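Local structure of peptide ABC transporter, peptide-binding protein (Thermus thermophilus, 2D5W) at residues 561-566 and 580-585. The protein binds oligopeptides, captured here with a pentapeptide, and probably delivers them to an ABC transporter for uptake. Numbering follows the deposited sequence.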
ATOM      1  N   VAL A 561     -19.229  -6.814 -16.248  1.00  8.98           N
ATOM      2  CA  VAL A 561     -19.843  -6.807 -14.930  1.00  9.65           C
ATOM      3  C   VAL A 561     -18.974  -7.400 -13.833  1.00  8.92           C
ATOM      4  O   VAL A 561     -18.078  -8.221 -14.083  1.00  9.68           O
ATOM      5  CB  VAL A 561     -21.213  -7.537 -14.920  1.00 11.37           C
ATOM      6  CG1 VAL A 561     -22.219  -6.754 -15.749  1.00 13.31           C
ATOM      7  CG2 VAL A 561     -21.060  -8.951 -15.442  1.00 12.26           C
ATOM      8  N   ASN A 562     -19.265  -6.947 -12.618  1.00  9.56           N
ATOM      9  CA  ASN A 562     -18.603  -7.358 -11.391  1.00  9.07           C
ATOM     10  C   ASN A 562     -17.194  -6.808 -11.171  1.00  9.47           C
ATOM     11  O   ASN A 562     -16.517  -7.191 -10.218  1.00 10.45           O
ATOM     12  CB  ASN A 562     -18.643  -8.883 -11.264  1.00  9.99           C
ATOM     13  CG  ASN A 562     -20.067  -9.411 -11.242  1.00  8.71           C
ATOM     14  OD1 ASN A 562     -20.974  -8.740 -10.747  1.00 10.34           O
ATOM     15  ND2 ASN A 562     -20.270 -10.610 -11.774  1.00 10.66           N
ATOM     16  N   TYR A 563     -16.764  -5.906 -12.052  1.00  9.24           N
ATOM     17  CA  TYR A 563     -15.465  -5.247 -11.906  1.00  8.91           C
ATOM     18  C   TYR A 563     -15.857  -4.031 -11.070  1.00  8.74           C
ATOM     19  O   TYR A 563     -16.062  -2.934 -11.596  1.00  9.73           O
ATOM     20  CB  TYR A 563     -14.923  -4.799 -13.266  1.00  9.52           C
ATOM     21  CG  TYR A 563     -13.506  -4.269 -13.204  1.00  8.73           C
ATOM     22  CD1 TYR A 563     -12.415  -5.129 -13.326  1.00  8.66           C
ATOM     23  CD2 TYR A 563     -13.254  -2.917 -12.975  1.00  9.02           C
ATOM     24  CE1 TYR A 563     -11.106  -4.657 -13.221  1.00  8.76           C
ATOM     25  CE2 TYR A 563     -11.952  -2.433 -12.866  1.00  8.84           C
ATOM     26  CZ  TYR A 563     -10.884  -3.307 -12.987  1.00  8.66           C
ATOM     27  OH  TYR A 563      -9.597  -2.837 -12.864  1.00  9.38           O
ATOM     28  N   VAL A 564     -15.968  -4.250  -9.764  1.00  9.43           N
ATOM     29  CA  VAL A 564     -16.418  -3.231  -8.828  1.00 10.37           C
ATOM     30  C   VAL A 564     -15.476  -3.057  -7.650  1.00 10.28           C
ATOM     31  O   VAL A 564     -14.907  -4.027  -7.145  1.00 11.00           O
ATOM     32  CB  VAL A 564     -17.827  -3.613  -8.305  1.00 11.14           C
ATOM     33  CG1 VAL A 564     -18.286  -2.649  -7.219  1.00 12.74           C
ATOM     34  CG2 VAL A 564     -18.806  -3.632  -9.468  1.00 11.01           C
ATOM     35  N   ALA A 565     -15.327  -1.812  -7.211  1.00  9.91           N
ATOM     36  CA  ALA A 565     -14.468  -1.485  -6.087  1.00 10.25           C
ATOM     37  C   ALA A 565     -15.238  -0.642  -5.077  1.00 10.63           C
ATOM     38  O   ALA A 565     -16.250  -0.020  -5.407  1.00 11.81           O
ATOM     39  CB  ALA A 565     -13.238  -0.720  -6.574  1.00 11.73           C
ATOM     40  N   SER A 566     -14.760  -0.639  -3.839  1.00 11.85           N
ATOM     41  CA  SER A 566     -15.369   0.152  -2.780  1.00 11.82           C
ATOM     42  C   SER A 566     -14.211   0.697  -1.958  1.00 11.63           C
ATOM     43  O   SER A 566     -13.054   0.424  -2.261  1.00 13.23           O
ATOM     44  CB  SER A 566     -16.278  -0.710  -1.903  1.00 11.91           C
ATOM     45  OG  SER A 566     -15.520  -1.653  -1.170  1.00 12.97           O
ATOM     46  N   TRP A 580     -12.819 -14.083 -10.107  1.00  9.81           N
ATOM     47  CA  TRP A 580     -13.409 -15.248 -10.760  1.00  9.84           C
ATOM     48  C   TRP A 580     -14.802 -15.011 -11.340  1.00 10.13           C
ATOM     49  O   TRP A 580     -15.297 -15.841 -12.101  1.00 11.14           O
ATOM     50  CB  TRP A 580     -13.462 -16.426  -9.781  1.00 10.34           C
ATOM     51  CG  TRP A 580     -14.243 -16.120  -8.540  1.00 11.02           C
ATOM     52  CD1 TRP A 580     -15.587 -16.282  -8.350  1.00 11.38           C
ATOM     53  CD2 TRP A 580     -13.735 -15.537  -7.337  1.00 10.56           C
ATOM     54  NE1 TRP A 580     -15.944 -15.833  -7.101  1.00 12.09           N
ATOM     55  CE2 TRP A 580     -14.827 -15.370  -6.457  1.00 11.64           C
ATOM     56  CE3 TRP A 580     -12.459 -15.138  -6.916  1.00 11.08           C
ATOM     57  CZ2 TRP A 580     -14.682 -14.817  -5.178  1.00 12.44           C
ATOM     58  CZ3 TRP A 580     -12.314 -14.589  -5.645  1.00 11.81           C
ATOM     59  CH2 TRP A 580     -13.420 -14.433  -4.793  1.00 11.00           C
ATOM     60  N   GLU A 581     -15.441 -13.900 -10.987  1.00  9.96           N
ATOM     61  CA  GLU A 581     -16.781 -13.629 -11.508  1.00 10.43           C
ATOM     62  C   GLU A 581     -16.866 -12.391 -12.392  1.00 10.59           C
ATOM     63  O   GLU A 581     -17.958 -11.906 -12.683  1.00 11.56           O
ATOM     64  CB  GLU A 581     -17.798 -13.535 -10.360  1.00 13.49           C
ATOM     65  CG  GLU A 581     -17.377 -12.644  -9.211  1.00 16.42           C
ATOM     66  CD  GLU A 581     -18.418 -12.573  -8.104  1.00 15.70           C
ATOM     67  OE1 GLU A 581     -19.096 -13.589  -7.841  1.00 18.13           O
ATOM     68  OE2 GLU A 581     -18.543 -11.501  -7.483  1.00 15.54           O
ATOM     69  N   ILE A 582     -15.719 -11.884 -12.826  1.00 10.07           N
ATOM     70  CA  ILE A 582     -15.700 -10.727 -13.707  1.00 10.55           C
ATOM     71  C   ILE A 582     -15.874 -11.246 -15.132  1.00  8.87           C
ATOM     72  O   ILE A 582     -15.178 -12.166 -15.564  1.00  8.82           O
ATOM     73  CB  ILE A 582     -14.376  -9.944 -13.571  1.00  9.79           C
ATOM     74  CG1 ILE A 582     -14.274  -9.366 -12.154  1.00 11.59           C
ATOM     75  CG2 ILE A 582     -14.311  -8.840 -14.622  1.00 10.90           C
ATOM     76  CD1 ILE A 582     -12.952  -8.702 -11.832  1.00 13.04           C
ATOM     77  N   GLY A 583     -16.823 -10.670 -15.858  1.00  9.29           N
ATOM     78  CA  GLY A 583     -17.055 -11.130 -17.212  1.00  9.49           C
ATOM     79  C   GLY A 583     -17.983 -10.252 -18.023  1.00  8.54           C
ATOM     80  O   GLY A 583     -18.497  -9.245 -17.538  1.00  9.74           O
ATOM     81  N   TRP A 584     -18.193 -10.663 -19.267  1.00  8.73           N
ATOM     82  CA  TRP A 584     -19.042  -9.942 -20.200  1.00  9.75           C
ATOM     83  C   TRP A 584     -20.468 -10.478 -20.171  1.00  9.35           C
ATOM     84  O   TRP A 584     -20.687 -11.681 -20.308  1.00  9.87           O
ATOM     85  CB  TRP A 584     -18.458 -10.068 -21.606  1.00 10.13           C
ATOM     86  CG  TRP A 584     -17.060  -9.529 -21.709  1.00  9.77           C
ATOM     87  CD1 TRP A 584     -15.896 -10.245 -21.729  1.00 10.80           C
ATOM     88  CD2 TRP A 584     -16.682  -8.148 -21.742  1.00  9.23           C
ATOM     89  NE1 TRP A 584     -14.816  -9.392 -21.772  1.00  9.76           N
ATOM     90  CE2 TRP A 584     -15.272  -8.100 -21.779  1.00  9.76           C
ATOM     91  CE3 TRP A 584     -17.402  -6.947 -21.741  1.00  9.59           C
ATOM     92  CZ2 TRP A 584     -14.565  -6.894 -21.815  1.00  9.60           C
ATOM     93  CZ3 TRP A 584     -16.700  -5.747 -21.777  1.00 10.81           C
ATOM     94  CH2 TRP A 584     -15.295  -5.731 -21.812  1.00  9.47           C
ATOM     95  N   GLU A 585     -21.439  -9.589 -19.996  1.00 10.47           N
ATOM     96  CA  GLU A 585     -22.830 -10.021 -19.946  1.00 11.20           C
ATOM     97  C   GLU A 585     -23.269 -10.757 -21.210  1.00 11.03           C
ATOM     98  O   GLU A 585     -24.064 -11.694 -21.133  1.00 11.86           O
ATOM     99  CB  GLU A 585     -23.754  -8.828 -19.686  1.00 11.70           C
ATOM    100  CG  GLU A 585     -23.452  -8.111 -18.383  1.00 13.76           C
ATOM    101  CD  GLU A 585     -24.524  -7.112 -17.989  1.00 12.92           C
ATOM    102  OE1 GLU A 585     -25.413  -7.475 -17.190  1.00 13.65           O
ATOM    103  OE2 GLU A 585     -24.479  -5.966 -18.482  1.00 14.76           O
TER
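V561 and G583 form an antiparallel hydrogen-bonded pair, V561 N giving a nearly straight bond to G583 O at 2.8 Å and V561 O accepting a longer one, 3.3 Å, from G583 N. Beyond the pair, the side chain of N562 takes over from the backbone: ND2 donates to E581 O at 2.8 Å, with the acceptor in the plane of the amide and the donor tilted 30° from the carbonyl plane. With CG anti to the carbonyl carbon (chi1 -59°), the head of the side chain starts out beside the backbone N, and chi2 of -32° sets the amide plane in which E581 O lies. ND2 also reaches V590 O while OD1 accepts from K592 N, so bonds at both ends fix the rotation of this buried amide. The result illustrates how a two-stranded antiparallel ladder, made here by 560-561 and 583-584, can join the ends of a long loop with very little sheet, and how an asparagine side chain can add a bond just beyond its end. Just past N562 the chain bends in an inverse gamma turn centred on Y563, whose CD1 meets CD1 of I582 obliquely at 3.9 Å. Both side chains also pack on Y39 of helix 31-40, and the tyrosine hydroxyl bonds to T270 O. On the glycine side, V561 crosses E585 at about a right angle, but CG1 to CG at 3.2 Å is too short for ordinary packing, leaving that placement doubtful.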